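Local coordinates for protein cytosolic IMP-GMP specific 5'-nucleotidase (Legionella pneumophila subsp. pneumophila, PDB 4OHF) that probably hydrolyses the 5'-phosphate of purine nucleoside monophosphates such as IMP and GMP, with magnesium bound at a HAD-type active site, at residues Thr243-Leu255 / Tyr306-Trp318. Residues are numbered along the deposited sequence; the frame is centred on the assembly and turned at random.
With PO4 (phosphate ion), chain I; PO4 (phosphate ion), chain H.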
loop_
_atom_site.group_PDB
_atom_site.type_symbol
_atom_site.label_atom_id
_atom_site.label_comp_id
_atom_site.label_asym_id
_atom_site.label_seq_id
_atom_site.Cartn_x
_atom_site.Cartn_y
_atom_site.Cartn_z
ATOM N N THR B 243 2.530 -7.069 -32.600
ATOM C CA THR B 243 3.872 -6.594 -32.292
ATOM C C THR B 243 3.936 -5.427 -31.296
ATOM O O THR B 243 2.942 -4.729 -31.077
ATOM C CB THR B 243 4.567 -6.215 -33.582
ATOM O OG1 THR B 243 3.859 -5.137 -34.203
ATOM C CG2 THR B 243 4.562 -7.402 -34.525
ATOM N N LEU B 244 5.120 -5.213 -30.713
ATOM C CA LEU B 244 5.310 -4.187 -29.691
ATOM C C LEU B 244 4.094 -4.337 -28.770
ATOM O O LEU B 244 3.410 -3.370 -28.423
ATOM C CB LEU B 244 5.367 -2.789 -30.312
ATOM C CG LEU B 244 6.725 -2.328 -30.863
ATOM C CD1 LEU B 244 6.573 -0.965 -31.522
ATOM C CD2 LEU B 244 7.762 -2.256 -29.746
ATOM N N ALA B 245 3.830 -5.584 -28.395
ATOM C CA ALA B 245 2.695 -5.914 -27.558
ATOM C C ALA B 245 2.724 -5.190 -26.234
ATOM O O ALA B 245 1.686 -4.879 -25.669
ATOM C CB ALA B 245 2.637 -7.415 -27.329
ATOM N N ASN B 246 3.922 -4.924 -25.746
ATOM C CA ASN B 246 4.089 -4.239 -24.477
ATOM C C ASN B 246 3.546 -5.083 -23.308
ATOM O O ASN B 246 2.729 -4.624 -22.504
ATOM C CB ASN B 246 3.405 -2.866 -24.525
ATOM C CG ASN B 246 3.901 -1.919 -23.441
ATOM O OD1 ASN B 246 3.470 -0.773 -23.376
ATOM N ND2 ASN B 246 4.815 -2.392 -22.591
ATOM N N LYS B 247 3.999 -6.327 -23.235
ATOM C CA LYS B 247 3.617 -7.211 -22.146
ATOM C C LYS B 247 4.495 -6.782 -20.960
ATOM O O LYS B 247 5.599 -6.264 -21.145
ATOM C CB LYS B 247 3.913 -8.663 -22.525
ATOM C CG LYS B 247 3.056 -9.203 -23.652
ATOM C CD LYS B 247 3.562 -10.566 -24.149
ATOM C CE LYS B 247 4.942 -10.426 -24.819
ATOM N NZ LYS B 247 5.489 -11.715 -25.332
ATOM N N PRO B 248 4.043 -7.026 -19.728
ATOM C CA PRO B 248 2.792 -7.673 -19.342
ATOM C C PRO B 248 1.558 -6.791 -19.466
ATOM O O PRO B 248 0.425 -7.297 -19.505
ATOM C CB PRO B 248 3.054 -8.067 -17.896
ATOM C CG PRO B 248 3.876 -6.909 -17.414
ATOM C CD PRO B 248 4.859 -6.703 -18.549
ATOM N N ARG B 249 1.765 -5.480 -19.521
ATOM C CA ARG B 249 0.643 -4.549 -19.601
ATOM C C ARG B 249 -0.371 -4.900 -20.672
ATOM O O ARG B 249 -1.554 -4.578 -20.530
ATOM C CB ARG B 249 1.138 -3.108 -19.772
ATOM C CG ARG B 249 1.604 -2.491 -18.463
ATOM C CD ARG B 249 1.742 -0.982 -18.550
ATOM N NE ARG B 249 2.887 -0.588 -19.349
ATOM C CZ ARG B 249 3.342 0.657 -19.440
ATOM N NH1 ARG B 249 4.407 0.910 -20.200
ATOM N NH2 ARG B 249 2.742 1.641 -18.779
ATOM N N PHE B 250 0.063 -5.558 -21.741
ATOM C CA PHE B 250 -0.885 -5.950 -22.776
ATOM C C PHE B 250 -2.015 -6.793 -22.157
ATOM O O PHE B 250 -3.179 -6.683 -22.539
ATOM C CB PHE B 250 -0.212 -6.794 -23.851
ATOM C CG PHE B 250 -1.183 -7.414 -24.835
ATOM C CD1 PHE B 250 -1.453 -6.799 -26.064
ATOM C CD2 PHE B 250 -1.846 -8.600 -24.525
ATOM C CE1 PHE B 250 -2.365 -7.355 -26.967
ATOM C CE2 PHE B 250 -2.754 -9.159 -25.412
ATOM C CZ PHE B 250 -3.016 -8.530 -26.642
ATOM N N PHE B 251 -1.652 -7.651 -21.212
ATOM C CA PHE B 251 -2.603 -8.531 -20.560
ATOM C C PHE B 251 -3.588 -7.844 -19.617
ATOM O O PHE B 251 -4.754 -8.205 -19.586
ATOM C CB PHE B 251 -1.851 -9.618 -19.786
ATOM C CG PHE B 251 -1.022 -10.508 -20.650
ATOM C CD1 PHE B 251 0.368 -10.455 -20.602
ATOM C CD2 PHE B 251 -1.628 -11.395 -21.530
ATOM C CE1 PHE B 251 1.141 -11.274 -21.419
ATOM C CE2 PHE B 251 -0.870 -12.215 -22.350
ATOM C CZ PHE B 251 0.522 -12.156 -22.295
ATOM N N TYR B 252 -3.132 -6.852 -18.858
ATOM C CA TYR B 252 -4.024 -6.207 -17.899
ATOM C C TYR B 252 -4.333 -4.731 -18.102
ATOM O O TYR B 252 -5.279 -4.212 -17.504
ATOM C CB TYR B 252 -3.484 -6.403 -16.475
ATOM C CG TYR B 252 -2.087 -5.863 -16.261
ATOM C CD1 TYR B 252 -0.990 -6.728 -16.156
ATOM C CD2 TYR B 252 -1.861 -4.496 -16.144
ATOM C CE1 TYR B 252 0.295 -6.241 -15.934
ATOM C CE2 TYR B 252 -0.572 -3.992 -15.922
ATOM C CZ TYR B 252 0.498 -4.877 -15.818
ATOM O OH TYR B 252 1.766 -4.396 -15.603
ATOM N N ASP B 253 -3.548 -4.047 -18.924
ATOM C CA ASP B 253 -3.781 -2.630 -19.156
ATOM C C ASP B 253 -4.832 -2.406 -20.243
ATOM O O ASP B 253 -5.544 -3.337 -20.618
ATOM C CB ASP B 253 -2.468 -1.953 -19.518
ATOM C CG ASP B 253 -2.381 -0.550 -18.971
ATOM O OD1 ASP B 253 -1.300 -0.159 -18.458
ATOM O OD2 ASP B 253 -3.409 0.162 -19.060
ATOM N N ASN B 254 -4.946 -1.180 -20.745
ATOM C CA ASN B 254 -5.947 -0.889 -21.769
ATOM C C ASN B 254 -5.388 -0.083 -22.946
ATOM O O ASN B 254 -6.107 0.702 -23.575
ATOM C CB ASN B 254 -7.108 -0.129 -21.144
ATOM C CG ASN B 254 -6.671 1.196 -20.557
ATOM O OD1 ASN B 254 -7.492 1.968 -20.064
ATOM N ND2 ASN B 254 -5.367 1.473 -20.613
ATOM N N LEU B 255 -4.106 -0.271 -23.231
ATOM C CA LEU B 255 -3.453 0.413 -24.331
ATOM C C LEU B 255 -4.159 0.014 -25.638
ATOM O O LEU B 255 -4.631 -1.110 -25.779
ATOM C CB LEU B 255 -1.972 0.018 -24.325
ATOM C CG LEU B 255 -1.384 0.233 -22.917
ATOM C CD1 LEU B 255 0.074 -0.180 -22.859
ATOM C CD2 LEU B 255 -1.540 1.712 -22.522
ATOM N N TYR B 306 6.068 -12.881 -16.195
ATOM C CA TYR B 306 5.901 -11.421 -16.228
ATOM C C TYR B 306 5.739 -10.776 -14.853
ATOM O O TYR B 306 4.648 -10.325 -14.492
ATOM C CB TYR B 306 4.693 -11.049 -17.106
ATOM C CG TYR B 306 4.953 -11.235 -18.580
ATOM C CD1 TYR B 306 5.787 -10.356 -19.266
ATOM C CD2 TYR B 306 4.437 -12.335 -19.271
ATOM C CE1 TYR B 306 6.114 -10.565 -20.600
ATOM C CE2 TYR B 306 4.761 -12.558 -20.615
ATOM C CZ TYR B 306 5.606 -11.663 -21.267
ATOM O OH TYR B 306 5.977 -11.865 -22.575
ATOM N N GLY B 307 6.823 -10.727 -14.091
ATOM C CA GLY B 307 6.762 -10.119 -12.781
ATOM C C GLY B 307 5.661 -10.662 -11.893
ATOM O O GLY B 307 5.663 -11.850 -11.558
ATOM N N ASP B 308 4.712 -9.800 -11.521
ATOM C CA ASP B 308 3.617 -10.196 -10.634
ATOM C C ASP B 308 2.579 -11.119 -11.262
ATOM O O ASP B 308 1.785 -10.706 -12.110
ATOM C CB ASP B 308 2.915 -8.961 -10.071
ATOM C CG ASP B 308 1.828 -9.318 -9.071
ATOM O OD1 ASP B 308 2.112 -10.099 -8.134
ATOM O OD2 ASP B 308 0.691 -8.818 -9.215
ATOM N N ILE B 309 2.587 -12.367 -10.802
ATOM C CA ILE B 309 1.688 -13.401 -11.293
ATOM C C ILE B 309 0.236 -13.124 -10.913
ATOM O O ILE B 309 -0.681 -13.426 -11.669
ATOM C CB ILE B 309 2.107 -14.784 -10.731
ATOM C CG1 ILE B 309 3.610 -15.001 -10.952
ATOM C CG2 ILE B 309 1.315 -15.887 -11.406
ATOM C CD1 ILE B 309 4.135 -16.336 -10.441
ATOM N N LEU B 310 0.036 -12.541 -9.740
ATOM C CA LEU B 310 -1.304 -12.235 -9.247
ATOM C C LEU B 310 -2.031 -11.170 -10.069
ATOM O O LEU B 310 -3.122 -11.416 -10.591
ATOM C CB LEU B 310 -1.220 -11.807 -7.771
ATOM C CG LEU B 310 -2.488 -11.471 -6.963
ATOM C CD1 LEU B 310 -2.869 -9.996 -7.169
ATOM C CD2 LEU B 310 -3.633 -12.421 -7.351
ATOM N N ARG B 311 -1.429 -9.990 -10.179
ATOM C CA ARG B 311 -2.032 -8.901 -10.938
ATOM C C ARG B 311 -2.354 -9.325 -12.366
ATOM O O ARG B 311 -3.331 -8.864 -12.951
ATOM C CB ARG B 311 -1.091 -7.691 -10.950
ATOM C CG ARG B 311 -1.487 -6.592 -11.911
ATOM C CD ARG B 311 -0.648 -5.345 -11.666
ATOM N NE ARG B 311 -0.995 -4.231 -12.551
ATOM C CZ ARG B 311 -2.232 -3.923 -12.932
ATOM N NH1 ARG B 311 -3.267 -4.648 -12.523
ATOM N NH2 ARG B 311 -2.444 -2.872 -13.710
ATOM N N LEU B 312 -1.537 -10.221 -12.912
ATOM C CA LEU B 312 -1.724 -10.703 -14.271
ATOM C C LEU B 312 -2.821 -11.765 -14.403
ATOM O O LEU B 312 -3.663 -11.676 -15.292
ATOM C CB LEU B 312 -0.401 -11.244 -14.806
ATOM C CG LEU B 312 -0.287 -11.396 -16.322
ATOM C CD1 LEU B 312 1.179 -11.551 -16.684
ATOM C CD2 LEU B 312 -1.104 -12.588 -16.802
ATOM N N LYS B 313 -2.811 -12.770 -13.535
ATOM C CA LYS B 313 -3.830 -13.812 -13.603
ATOM C C LYS B 313 -5.161 -13.278 -13.074
ATOM O O LYS B 313 -6.206 -13.893 -13.277
ATOM C CB LYS B 313 -3.413 -15.053 -12.792
ATOM C CG LYS B 313 -2.088 -15.687 -13.206
ATOM C CD LYS B 313 -2.127 -16.325 -14.591
ATOM C CE LYS B 313 -2.898 -17.625 -14.585
ATOM N NZ LYS B 313 -3.081 -18.152 -15.964
ATOM N N LYS B 314 -5.125 -12.128 -12.409
ATOM C CA LYS B 314 -6.339 -11.533 -11.848
ATOM C C LYS B 314 -7.149 -10.729 -12.865
ATOM O O LYS B 314 -8.376 -10.781 -12.875
ATOM C CB LYS B 314 -5.987 -10.622 -10.668
ATOM C CG LYS B 314 -7.199 -10.019 -9.972
ATOM C CD LYS B 314 -6.824 -8.943 -8.955
ATOM C CE LYS B 314 -6.402 -7.640 -9.632
ATOM N NZ LYS B 314 -6.028 -6.581 -8.644
ATOM N N ASP B 315 -6.460 -9.989 -13.724
ATOM C CA ASP B 315 -7.145 -9.158 -14.706
ATOM C C ASP B 315 -7.149 -9.713 -16.114
ATOM O O ASP B 315 -7.608 -9.042 -17.032
ATOM C CB ASP B 315 -6.513 -7.769 -14.745
ATOM C CG ASP B 315 -6.496 -7.096 -13.395
ATOM O OD1 ASP B 315 -5.715 -6.132 -13.235
ATOM O OD2 ASP B 315 -7.264 -7.524 -12.504
ATOM N N CYS B 316 -6.632 -10.920 -16.312
ATOM C CA CYS B 316 -6.614 -11.461 -17.655
ATOM C C CYS B 316 -7.651 -12.556 -17.855
ATOM O O CYS B 316 -8.699 -12.314 -18.461
ATOM C CB CYS B 316 -5.229 -11.985 -18.004
ATOM S SG CYS B 316 -5.055 -12.350 -19.755
ATOM N N ASN B 317 -7.342 -13.747 -17.356
ATOM C CA ASN B 317 -8.206 -14.932 -17.425
ATOM C C ASN B 317 -7.931 -15.892 -18.586
ATOM O O ASN B 317 -8.673 -16.855 -18.806
ATOM C CB ASN B 317 -9.711 -14.566 -17.342
ATOM C CG ASN B 317 -10.366 -14.366 -18.699
ATOM O OD1 ASN B 317 -11.592 -14.295 -18.795
ATOM N ND2 ASN B 317 -9.563 -14.262 -19.751
ATOM N N TRP B 318 -6.844 -15.625 -19.306
ATOM C CA TRP B 318 -6.390 -16.484 -20.402
ATOM C C TRP B 318 -5.611 -17.628 -19.753
ATOM O O TRP B 318 -5.009 -17.453 -18.692
ATOM C CB TRP B 318 -5.388 -15.747 -21.296
ATOM C CG TRP B 318 -5.927 -14.792 -22.309
ATOM C CD1 TRP B 318 -7.211 -14.342 -22.434
ATOM C CD2 TRP B 318 -5.172 -14.162 -23.348
ATOM N NE1 TRP B 318 -7.297 -13.468 -23.491
ATOM C CE2 TRP B 318 -6.060 -13.340 -24.069
ATOM C CE3 TRP B 318 -3.828 -14.214 -23.738
ATOM C CZ2 TRP B 318 -5.650 -12.572 -25.163
ATOM C CZ3 TRP B 318 -3.420 -13.452 -24.823
ATOM C CH2 TRP B 318 -4.331 -12.641 -25.524
HETATM P P PO4 I . -3.767 -21.316 -15.759
HETATM O O1 PO4 I . -3.805 -21.248 -17.241
HETATM O O2 PO4 I . -2.358 -21.295 -15.297
HETATM O O3 PO4 I . -4.418 -22.569 -15.305
HETATM O O4 PO4 I . -4.489 -20.156 -15.185
HETATM P P PO4 H . 8.955 -11.443 -27.331
HETATM O O1 PO4 H . 9.925 -10.345 -27.587
HETATM O O2 PO4 H . 9.558 -12.451 -26.434
HETATM O O3 PO4 H . 8.587 -12.090 -28.620
HETATM O O4 PO4 H . 7.745 -10.886 -26.676
#
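F251, on the short helix 249-252, packs among Y306, L312, C316 and W318. Its edge points at the six-membered ring of W318 in an offset edge-to-face pair, planes 84° apart, with F251 CE2 3.8 Å from W318 CZ3. On the side toward Y306 the rings meet obliquely, F251 CE1 lying 3.9 Å from Y306 CE2. C316 SG sits 4.0 Å from F251 CD2 and also lies over a face of the W318 ring, bridging the two aromatics. F250, its CG anti to the backbone N (chi1 171°), swings its far end to W318 as well, F250 CE2 approaching W318 CH2. P248, preceded by a cis peptide bond, sets its CB 3.5 Å from Y306 CB.

At the other margin R311, extended from CG to NE, lays its guanidinium over one face of Y252 in a cation-pi contact, R311 CZ 3.7 Å from the Y252 ring centroid and the planes tilted by 39°. A salt bridge from R311 NH1 to D315 OD1 (2.9 Å) would help to hold that group's rotation, while R249 CA lies over the rim of the opposite face of Y252.

Both segments belong to the HAD-like core: 243-255 continues from sheet strand 240-243, and helix 309-315 of the other segment links strands 298-302 and 319-323. K247 crosses the Y306 ring obliquely, CB near its CE1-CZ side, and carries its amine to the magnesium site; K247 NZ is hydrogen-bonded to a phosphate ion (O4, 2.8 Å), L208 O and Y300 OH, and only weakly to D23, a magnesium ligand. In the second shell, Y300 hydrogen-bonds Y306 OH and packs against F251, and T288 bonds W318 NE1. Farther out, R249 and D253 form reciprocal salt bridges with D253 and R249 of the second subunit.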